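Histidine kinase (Pseudomonas aeruginosa, PDB 7C1I) probably relays phosphoryl groups as a histidine-containing phosphotransfer protein (HptB) between sensor kinase receiver domains and downstream partners in two-component signalling. Local coordinates at residues A[41-46]-A[50-55]. Residues are numbered along the deposited sequence; the frame is centred on the assembly and turned at random. Where two conformers were deposited one is given.
Sequences HAALQA and QALRHT
A tight helical hairpin at one end of the bundle brings Ala43, near the end of helix 22-45, against Ala51 and Leu52 in the first turns of helix 49-65. The two methyls meet obliquely, Ala43 CB lying 3.7 Å from Ala51 CB. Leu52 meets the same methyl with its branch point and one methyl: CD2 stands 3.8 Å from Ala43 CB, and CG is equally near. The Ala43 methyl thus touches both Ala51 and Leu52, and its CA comes within 5.8 Å of Leu52 CA. The segment axes approach to 8.7 Å and run nearly antiparallel at 158°, as expected for two neighbours joined by a short turn in the antiparallel helical bundle of Hpt domains. Leu52 carries CG beside its backbone N and anti to the carbonyl carbon (chi1 -71°), which swings a side chain that leaves the helix at a slant back across the gap. Its CD2 then lies over the backbone of the opposing helix, 3.9 Å from Leu44 N, and more loosely alongside Leu44 CB at 4.4 Å. No hydrogen bond links the segments, and their side-chain contacts are all between apolar carbons. Leu40, a turn before Ala43, and Ala82 of helix 69-83 also pack on Leu52, while Leu44 turns to Ala90, Pro91 and Ile94 of helix 90-112, tying this hairpin into the four-helix core. Leu44 also packs on Ile106 of the second subunit, and at the turn Asp48 OD1 accepts a hydrogen bond from Ala51 N.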
ATOM      1  N   HIS A  41      -7.454   9.427   7.770  1.00 13.27           N
ATOM      2  CA  HIS A  41      -7.070   9.815   6.386  1.00 15.50           C
ATOM      3  C   HIS A  41      -7.607  11.228   6.127  1.00 15.58           C
ATOM      4  O   HIS A  41      -6.912  11.981   5.417  1.00 16.12           O
ATOM      5  CB  HIS A  41      -7.599   8.803   5.359  1.00 14.90           C
ATOM      6  CG  HIS A  41      -6.833   7.524   5.337  1.00 16.77           C
ATOM      7  ND1 HIS A  41      -5.556   7.418   4.827  1.00 19.43           N
ATOM      8  CD2 HIS A  41      -7.163   6.304   5.811  1.00 17.94           C
ATOM      9  CE1 HIS A  41      -5.166   6.172   5.012  1.00 19.93           C
ATOM     10  NE2 HIS A  41      -6.125   5.438   5.597  1.00 21.19           N
ATOM     11  N   ALA A  42      -8.841  11.598   6.484  1.00 15.23           N
ATOM     12  CA  ALA A  42      -9.441  12.913   6.155  1.00 17.99           C
ATOM     13  C   ALA A  42      -8.605  13.955   6.906  1.00 20.48           C
ATOM     14  O   ALA A  42      -8.261  14.997   6.310  1.00 20.65           O
ATOM     15  CB  ALA A  42     -10.874  12.941   6.629  1.00 21.34           C
ATOM     16  N   ALA A  43      -8.164  13.694   8.140  1.00 17.59           N
ATOM     17  CA  ALA A  43      -7.402  14.681   8.941  1.00 17.23           C
ATOM     18  C   ALA A  43      -6.050  14.862   8.241  1.00 18.38           C
ATOM     19  O   ALA A  43      -5.450  15.956   8.226  1.00 19.51           O
ATOM     20  CB  ALA A  43      -7.273  14.276  10.388  1.00 17.66           C
ATOM     21  N   LEU A  44      -5.409  13.763   7.827  1.00 15.26           N
ATOM     22  CA  LEU A  44      -4.086  13.832   7.150  1.00 14.44           C
ATOM     23  C   LEU A  44      -4.217  14.673   5.875  1.00 14.89           C
ATOM     24  O   LEU A  44      -3.355  15.556   5.670  1.00 17.34           O
ATOM     25  CB  LEU A  44      -3.701  12.394   6.793  1.00 15.26           C
ATOM     26  CG  LEU A  44      -2.323  12.393   6.134  1.00 17.14           C
ATOM     27  CD1 LEU A  44      -1.229  12.823   7.101  1.00 26.16           C
ATOM     28  CD2 LEU A  44      -2.042  11.010   5.567  1.00 15.78           C
ATOM     29  N   GLN A  45      -5.303  14.516   5.113  0.56 15.22           N
ATOM     30  CA  GLN A  45      -5.414  15.235   3.814  0.56 16.14           C
ATOM     31  C   GLN A  45      -5.695  16.720   4.066  0.56 18.73           C
ATOM     32  O   GLN A  45      -5.395  17.551   3.186  0.56 15.98           O
ATOM     33  CB  GLN A  45      -6.497  14.601   2.938  0.56 20.09           C
ATOM     34  CG  GLN A  45      -6.101  13.238   2.387  0.56 20.85           C
ATOM     35  CD  GLN A  45      -4.778  13.146   1.667  0.56 20.66           C
ATOM     36  OE1 GLN A  45      -3.772  12.650   2.166  0.56 19.74           O
ATOM     37  NE2 GLN A  45      -4.802  13.679   0.457  0.56 27.76           N
ATOM     38  N   ALA A  46      -6.256  17.040   5.237  1.00 19.38           N
ATOM     39  CA  ALA A  46      -6.605  18.430   5.615  1.00 23.07           C
ATOM     40  C   ALA A  46      -5.378  19.053   6.290  1.00 22.23           C
ATOM     41  O   ALA A  46      -5.451  20.245   6.654  1.00 27.85           O
ATOM     42  CB  ALA A  46      -7.865  18.447   6.444  1.00 23.43           C
ATOM     43  N   GLN A  50      -4.610  18.566  15.115  0.56 19.21           N
ATOM     44  CA  GLN A  50      -5.392  18.327  16.359  0.56 19.57           C
ATOM     45  C   GLN A  50      -6.436  17.228  16.129  0.56 21.04           C
ATOM     46  O   GLN A  50      -6.839  16.465  17.031  0.56 20.12           O
ATOM     47  CB  GLN A  50      -5.963  19.657  16.855  0.56 18.78           C
ATOM     48  CG  GLN A  50      -4.907  20.666  17.283  0.56 23.72           C
ATOM     49  CD  GLN A  50      -4.062  20.182  18.436  0.56 29.78           C
ATOM     50  OE1 GLN A  50      -2.847  20.351  18.360  0.56 30.80           O
ATOM     51  NE2 GLN A  50      -4.588  19.435  19.393  0.56 26.96           N
ATOM     52  N   ALA A  51      -6.917  17.068  14.892  1.00 18.13           N
ATOM     53  CA  ALA A  51      -7.874  15.988  14.556  1.00 20.43           C
ATOM     54  C   ALA A  51      -7.073  14.682  14.603  1.00 18.93           C
ATOM     55  O   ALA A  51      -7.577  13.640  15.071  1.00 18.30           O
ATOM     56  CB  ALA A  51      -8.617  16.214  13.262  1.00 21.08           C
ATOM     57  N   LEU A  52      -5.878  14.679  14.005  1.00 15.68           N
ATOM     58  CA  LEU A  52      -5.009  13.471  14.030  1.00 15.23           C
ATOM     59  C   LEU A  52      -4.818  13.047  15.490  1.00 18.89           C
ATOM     60  O   LEU A  52      -4.994  11.866  15.850  1.00 16.86           O
ATOM     61  CB  LEU A  52      -3.650  13.654  13.348  1.00 15.01           C
ATOM     62  CG  LEU A  52      -3.764  13.754  11.827  1.00 16.68           C
ATOM     63  CD1 LEU A  52      -2.443  14.276  11.285  1.00 17.44           C
ATOM     64  CD2 LEU A  52      -4.054  12.392  11.214  1.00 16.08           C
ATOM     65  N   ARG A  53      -4.496  13.998  16.371  1.00 17.84           N
ATOM     66  CA  ARG A  53      -4.138  13.691  17.781  1.00 15.27           C
ATOM     67  C   ARG A  53      -5.360  13.130  18.518  1.00 16.03           C
ATOM     68  O   ARG A  53      -5.218  12.067  19.153  1.00 17.71           O
ATOM     69  CB  ARG A  53      -3.769  15.012  18.466  1.00 20.47           C
ATOM     70  CG  ARG A  53      -3.432  14.883  19.945  1.00 27.44           C
ATOM     71  CD  ARG A  53      -3.741  15.997  20.929  1.00 37.15           C
ATOM     72  NE  ARG A  53      -4.983  16.740  20.764  1.00 50.97           N
ATOM     73  CZ  ARG A  53      -6.216  16.414  21.135  1.00 70.79           C
ATOM     74  NH1 ARG A  53      -6.486  15.323  21.832  1.00 60.66           N
ATOM     75  NH2 ARG A  53      -7.247  17.156  20.773  1.00 54.78           N
ATOM     76  N   HIS A  54      -6.538  13.721  18.299  1.00 15.77           N
ATOM     77  CA  HIS A  54      -7.779  13.373  19.044  1.00 20.67           C
ATOM     78  C   HIS A  54      -8.305  12.021  18.548  1.00 20.82           C
ATOM     79  O   HIS A  54      -8.508  11.127  19.395  1.00 19.00           O
ATOM     80  CB  HIS A  54      -8.859  14.449  18.869  1.00 23.33           C
ATOM     81  CG  HIS A  54     -10.141  14.085  19.540  1.00 42.54           C
ATOM     82  ND1 HIS A  54     -10.390  14.402  20.860  1.00 57.46           N
ATOM     83  CD2 HIS A  54     -11.263  13.491  19.081  1.00 57.61           C
ATOM     84  CE1 HIS A  54     -11.592  13.982  21.201  1.00 57.23           C
ATOM     85  NE2 HIS A  54     -12.149  13.413  20.122  1.00 44.04           N
ATOM     86  N   THR A  55      -8.258  11.801  17.230  1.00 17.67           N
ATOM     87  CA  THR A  55      -8.785  10.517  16.694  1.00 17.69           C
ATOM     88  C   THR A  55      -7.797   9.421  17.105  1.00 14.69           C
ATOM     89  O   THR A  55      -8.178   8.272  17.422  1.00 16.99           O
ATOM     90  CB  THR A  55      -8.953  10.576  15.170  1.00 16.45           C
ATOM     91  OG1 THR A  55      -9.906  11.609  14.916  1.00 21.71           O
ATOM     92  CG2 THR A  55      -9.433   9.251  14.618  1.00 17.13           C
TER